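Local coordinates for bifunctional GH43-CE protein (Bacteroides eggerthii, PDB 6MLY), which probably releases xylose from xylan-derived chains through a family 43 glycoside hydrolase domain, joined to a putative carbohydrate esterase domain, at residues 329-334 and 370-375. Residues are numbered along the deposited sequence; the frame is centred on the assembly and turned at random.
Sequences PLVWQW and LTQRTI
Gln-333 and Thr-371 form the hydrogen-bonded pair that joins these two segments as antiparallel strands, at one side of a sheet in the concanavalin A-like domain, a jelly-roll-type beta sandwich. Gln-333 N gives a nearly straight bond to Thr-371 O (3.0 Å, 169° at the hydrogen). The return bond, from Thr-371 N to Gln-333 O, is weak and clearly bent. Strand 51-52, from the glycoside hydrolase part of the chain, extends the sheet beyond Trp-334, and strand 488-491 continues it past Leu-370.

Just before the pair, a type I turn from Pro-329 to Trp-332, closed by Trp-332 N on Pro-329 O, brings the Trp-332 indole between two side chains of the other strand. Leu-370 lies over one face, its CD2 3.7 Å from the centroid of the six-membered ring of Trp-332. Gln-372 takes the opposite face: its CG makes a CH-pi contact with the same ring, and its amide stands almost perpendicular to the indole (89°), with NE2 toward the rim. Gln-372 NE2 also meets Val-331 CG2 at 3.3 Å and is hydrogen-bonded to Ala-315 O, while Asp-317 OD2 accepts from Trp-332 NE1. An alanine in place of Trp-332 would probably open a gap between Leu-370 and Gln-372 and leave Asp-317 without its indole N-H partner.

On the far side of the Gln-333–Thr-371 pair from Gln-372, Leu-370 and Trp-334 form the non-hydrogen-bonded pair. With CG anti to its backbone N, Leu-370 carries its branch point in between the two tryptophans, and its methyls part there: CD2 goes to Trp-332, and CD1 sits over the centre of the Trp-334 six-membered ring, 3.5 Å from its centroid and almost on the ring normal.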
ATOM      1  N   PRO A 329      -9.202  15.520 -17.810  1.00 63.55           N
ATOM      2  CA  PRO A 329      -8.625  16.505 -16.894  1.00 63.52           C
ATOM      3  C   PRO A 329      -7.100  16.374 -16.764  1.00 62.86           C
ATOM      4  O   PRO A 329      -6.550  15.278 -16.875  1.00 63.28           O
ATOM      5  CB  PRO A 329      -9.321  16.165 -15.564  1.00 63.62           C
ATOM      6  CG  PRO A 329     -10.687  15.657 -15.974  1.00 63.91           C
ATOM      7  CD  PRO A 329     -10.464  14.955 -17.300  1.00 63.98           C
ATOM      8  N   LEU A 330      -6.431  17.494 -16.501  1.00 62.88           N
ATOM      9  CA  LEU A 330      -4.967  17.534 -16.509  1.00 62.53           C
ATOM     10  C   LEU A 330      -4.406  16.564 -15.458  1.00 62.66           C
ATOM     11  O   LEU A 330      -3.298  16.044 -15.620  1.00 62.61           O
ATOM     12  CB  LEU A 330      -4.506  18.974 -16.259  1.00 62.55           C
ATOM     13  CG  LEU A 330      -4.888  19.972 -17.350  1.00 62.40           C
ATOM     14  CD1 LEU A 330      -4.919  21.388 -16.799  1.00 62.67           C
ATOM     15  CD2 LEU A 330      -3.940  19.873 -18.538  1.00 62.31           C
ATOM     16  N   VAL A 331      -5.188  16.315 -14.398  1.00 62.70           N
ATOM     17  CA  VAL A 331      -4.798  15.411 -13.300  1.00 62.65           C
ATOM     18  C   VAL A 331      -4.424  14.029 -13.856  1.00 62.84           C
ATOM     19  O   VAL A 331      -3.662  13.295 -13.209  1.00 63.86           O
ATOM     20  CB  VAL A 331      -5.900  15.291 -12.229  1.00 62.76           C
ATOM     21  CG1 VAL A 331      -6.185  16.617 -11.538  1.00 62.96           C
ATOM     22  CG2 VAL A 331      -7.179  14.697 -12.797  1.00 62.42           C
ATOM     23  N   TRP A 332      -4.960  13.689 -15.039  1.00 62.60           N
ATOM     24  CA  TRP A 332      -4.716  12.411 -15.709  1.00 62.60           C
ATOM     25  C   TRP A 332      -3.422  12.462 -16.527  1.00 62.65           C
ATOM     26  O   TRP A 332      -3.166  13.439 -17.243  1.00 63.04           O
ATOM     27  CB  TRP A 332      -5.897  12.035 -16.610  1.00 62.80           C
ATOM     28  CG  TRP A 332      -7.153  11.654 -15.883  1.00 62.81           C
ATOM     29  CD1 TRP A 332      -8.335  12.333 -15.884  1.00 63.02           C
ATOM     30  CD2 TRP A 332      -7.365  10.486 -15.073  1.00 62.85           C
ATOM     31  NE1 TRP A 332      -9.266  11.674 -15.131  1.00 63.04           N
ATOM     32  CE2 TRP A 332      -8.701  10.537 -14.622  1.00 62.97           C
ATOM     33  CE3 TRP A 332      -6.564   9.408 -14.681  1.00 63.08           C
ATOM     34  CZ2 TRP A 332      -9.248   9.551 -13.801  1.00 63.00           C
ATOM     35  CZ3 TRP A 332      -7.106   8.428 -13.873  1.00 63.06           C
ATOM     36  CH2 TRP A 332      -8.429   8.506 -13.437  1.00 62.79           C
ATOM     37  N   GLN A 333      -2.625  11.390 -16.407  1.00 62.90           N
ATOM     38  CA  GLN A 333      -1.479  11.102 -17.276  1.00 62.99           C
ATOM     39  C   GLN A 333      -1.419   9.581 -17.494  1.00 63.22           C
ATOM     40  O   GLN A 333      -1.537   8.814 -16.540  1.00 63.45           O
ATOM     41  CB  GLN A 333      -0.155  11.602 -16.674  1.00 63.47           C
ATOM     42  CG  GLN A 333      -0.219  12.962 -15.981  1.00 63.20           C
ATOM     43  CD  GLN A 333       1.132  13.429 -15.486  1.00 63.94           C
ATOM     44  OE1 GLN A 333       2.169  12.908 -15.885  1.00 64.84           O
ATOM     45  NE2 GLN A 333       1.140  14.428 -14.613  1.00 63.97           N
ATOM     46  N   TRP A 334      -1.220   9.159 -18.749  1.00 63.59           N
ATOM     47  CA  TRP A 334      -1.046   7.751 -19.108  1.00 64.56           C
ATOM     48  C   TRP A 334       0.354   7.272 -18.708  1.00 65.17           C
ATOM     49  O   TRP A 334       1.261   8.066 -18.510  1.00 65.03           O
ATOM     50  CB  TRP A 334      -1.264   7.530 -20.610  1.00 64.93           C
ATOM     51  CG  TRP A 334      -2.573   8.027 -21.140  1.00 65.34           C
ATOM     52  CD1 TRP A 334      -2.830   9.258 -21.669  1.00 65.32           C
ATOM     53  CD2 TRP A 334      -3.803   7.290 -21.233  1.00 65.30           C
ATOM     54  NE1 TRP A 334      -4.136   9.341 -22.071  1.00 65.13           N
ATOM     55  CE2 TRP A 334      -4.757   8.150 -21.817  1.00 65.36           C
ATOM     56  CE3 TRP A 334      -4.192   5.994 -20.883  1.00 65.60           C
ATOM     57  CZ2 TRP A 334      -6.071   7.756 -22.051  1.00 65.48           C
ATOM     58  CZ3 TRP A 334      -5.492   5.605 -21.115  1.00 65.80           C
ATOM     59  CH2 TRP A 334      -6.418   6.476 -21.691  1.00 65.77           C
ATOM     60  N   LEU A 370      -4.133   4.274 -17.124  1.00 67.73           N
ATOM     61  CA  LEU A 370      -4.506   5.668 -16.833  1.00 66.82           C
ATOM     62  C   LEU A 370      -4.247   5.961 -15.350  1.00 66.32           C
ATOM     63  O   LEU A 370      -4.590   5.146 -14.511  1.00 66.50           O
ATOM     64  CB  LEU A 370      -5.990   5.833 -17.178  1.00 66.44           C
ATOM     65  CG  LEU A 370      -6.537   7.257 -17.129  1.00 66.50           C
ATOM     66  CD1 LEU A 370      -5.941   8.113 -18.239  1.00 66.71           C
ATOM     67  CD2 LEU A 370      -8.056   7.257 -17.210  1.00 66.61           C
ATOM     68  N   THR A 371      -3.655   7.123 -15.032  1.00 65.38           N
ATOM     69  CA  THR A 371      -3.119   7.347 -13.680  1.00 65.29           C
ATOM     70  C   THR A 371      -3.317   8.783 -13.178  1.00 63.96           C
ATOM     71  O   THR A 371      -3.335   9.734 -13.951  1.00 63.77           O
ATOM     72  CB  THR A 371      -1.618   7.042 -13.628  1.00 66.27           C
ATOM     73  OG1 THR A 371      -0.938   8.157 -14.202  1.00 66.53           O
ATOM     74  CG2 THR A 371      -1.242   5.766 -14.349  1.00 67.41           C
ATOM     75  N   GLN A 372      -3.449   8.895 -11.851  1.00 63.33           N
ATOM     76  CA  GLN A 372      -3.250  10.114 -11.077  1.00 63.21           C
ATOM     77  C   GLN A 372      -2.226   9.811  -9.975  1.00 63.93           C
ATOM     78  O   GLN A 372      -1.872   8.657  -9.759  1.00 65.02           O
ATOM     79  CB  GLN A 372      -4.559  10.608 -10.463  1.00 62.31           C
ATOM     80  CG  GLN A 372      -5.640  10.919 -11.487  1.00 62.06           C
ATOM     81  CD  GLN A 372      -6.759  11.763 -10.922  1.00 62.10           C
ATOM     82  OE1 GLN A 372      -6.603  12.455  -9.918  1.00 62.57           O
ATOM     83  NE2 GLN A 372      -7.900  11.735 -11.587  1.00 62.00           N
ATOM     84  N   ARG A 373      -1.754  10.853  -9.284  1.00 64.48           N
ATOM     85  CA  ARG A 373      -0.778  10.704  -8.197  1.00 65.31           C
ATOM     86  C   ARG A 373      -1.493  10.121  -6.967  1.00 65.80           C
ATOM     87  O   ARG A 373      -2.715  10.208  -6.853  1.00 65.92           O
ATOM     88  CB  ARG A 373      -0.111  12.053  -7.886  1.00 65.68           C
ATOM     89  CG  ARG A 373       0.758  12.609  -9.007  1.00 65.81           C
ATOM     90  CD  ARG A 373       1.279  14.008  -8.713  1.00 66.31           C
ATOM     91  NE  ARG A 373       2.158  14.534  -9.758  1.00 66.42           N
ATOM     92  CZ  ARG A 373       1.748  15.163 -10.858  1.00 65.69           C
ATOM     93  NH1 ARG A 373       0.489  15.544 -10.981  1.00 65.69           N
ATOM     94  NH2 ARG A 373       2.596  15.398 -11.843  1.00 65.90           N
ATOM     95  N   THR A 374      -0.728   9.495  -6.070  1.00 66.79           N
ATOM     96  CA  THR A 374      -1.180   9.255  -4.709  1.00 68.29           C
ATOM     97  C   THR A 374      -0.838  10.490  -3.878  1.00 69.26           C
ATOM     98  O   THR A 374       0.082  11.226  -4.222  1.00 71.11           O
ATOM     99  CB  THR A 374      -0.553   7.992  -4.108  1.00 68.57           C
ATOM    100  OG1 THR A 374       0.865   8.076  -4.231  1.00 70.09           O
ATOM    101  CG2 THR A 374      -1.052   6.722  -4.764  1.00 68.45           C
ATOM    102  N   ILE A 375      -1.585  10.715  -2.797  1.00 70.53           N
ATOM    103  CA  ILE A 375      -1.405  11.904  -1.982  1.00 71.71           C
ATOM    104  C   ILE A 375      -1.230  11.488  -0.521  1.00 74.19           C
ATOM    105  O   ILE A 375      -1.734  10.449  -0.111  1.00 75.30           O
ATOM    106  CB  ILE A 375      -2.581  12.881  -2.179  1.00 72.07           C
ATOM    107  CG1 ILE A 375      -3.899  12.331  -1.632  1.00 71.69           C
ATOM    108  CG2 ILE A 375      -2.703  13.268  -3.644  1.00 72.08           C
ATOM    109  CD1 ILE A 375      -5.062  13.289  -1.763  1.00 72.06           C
TER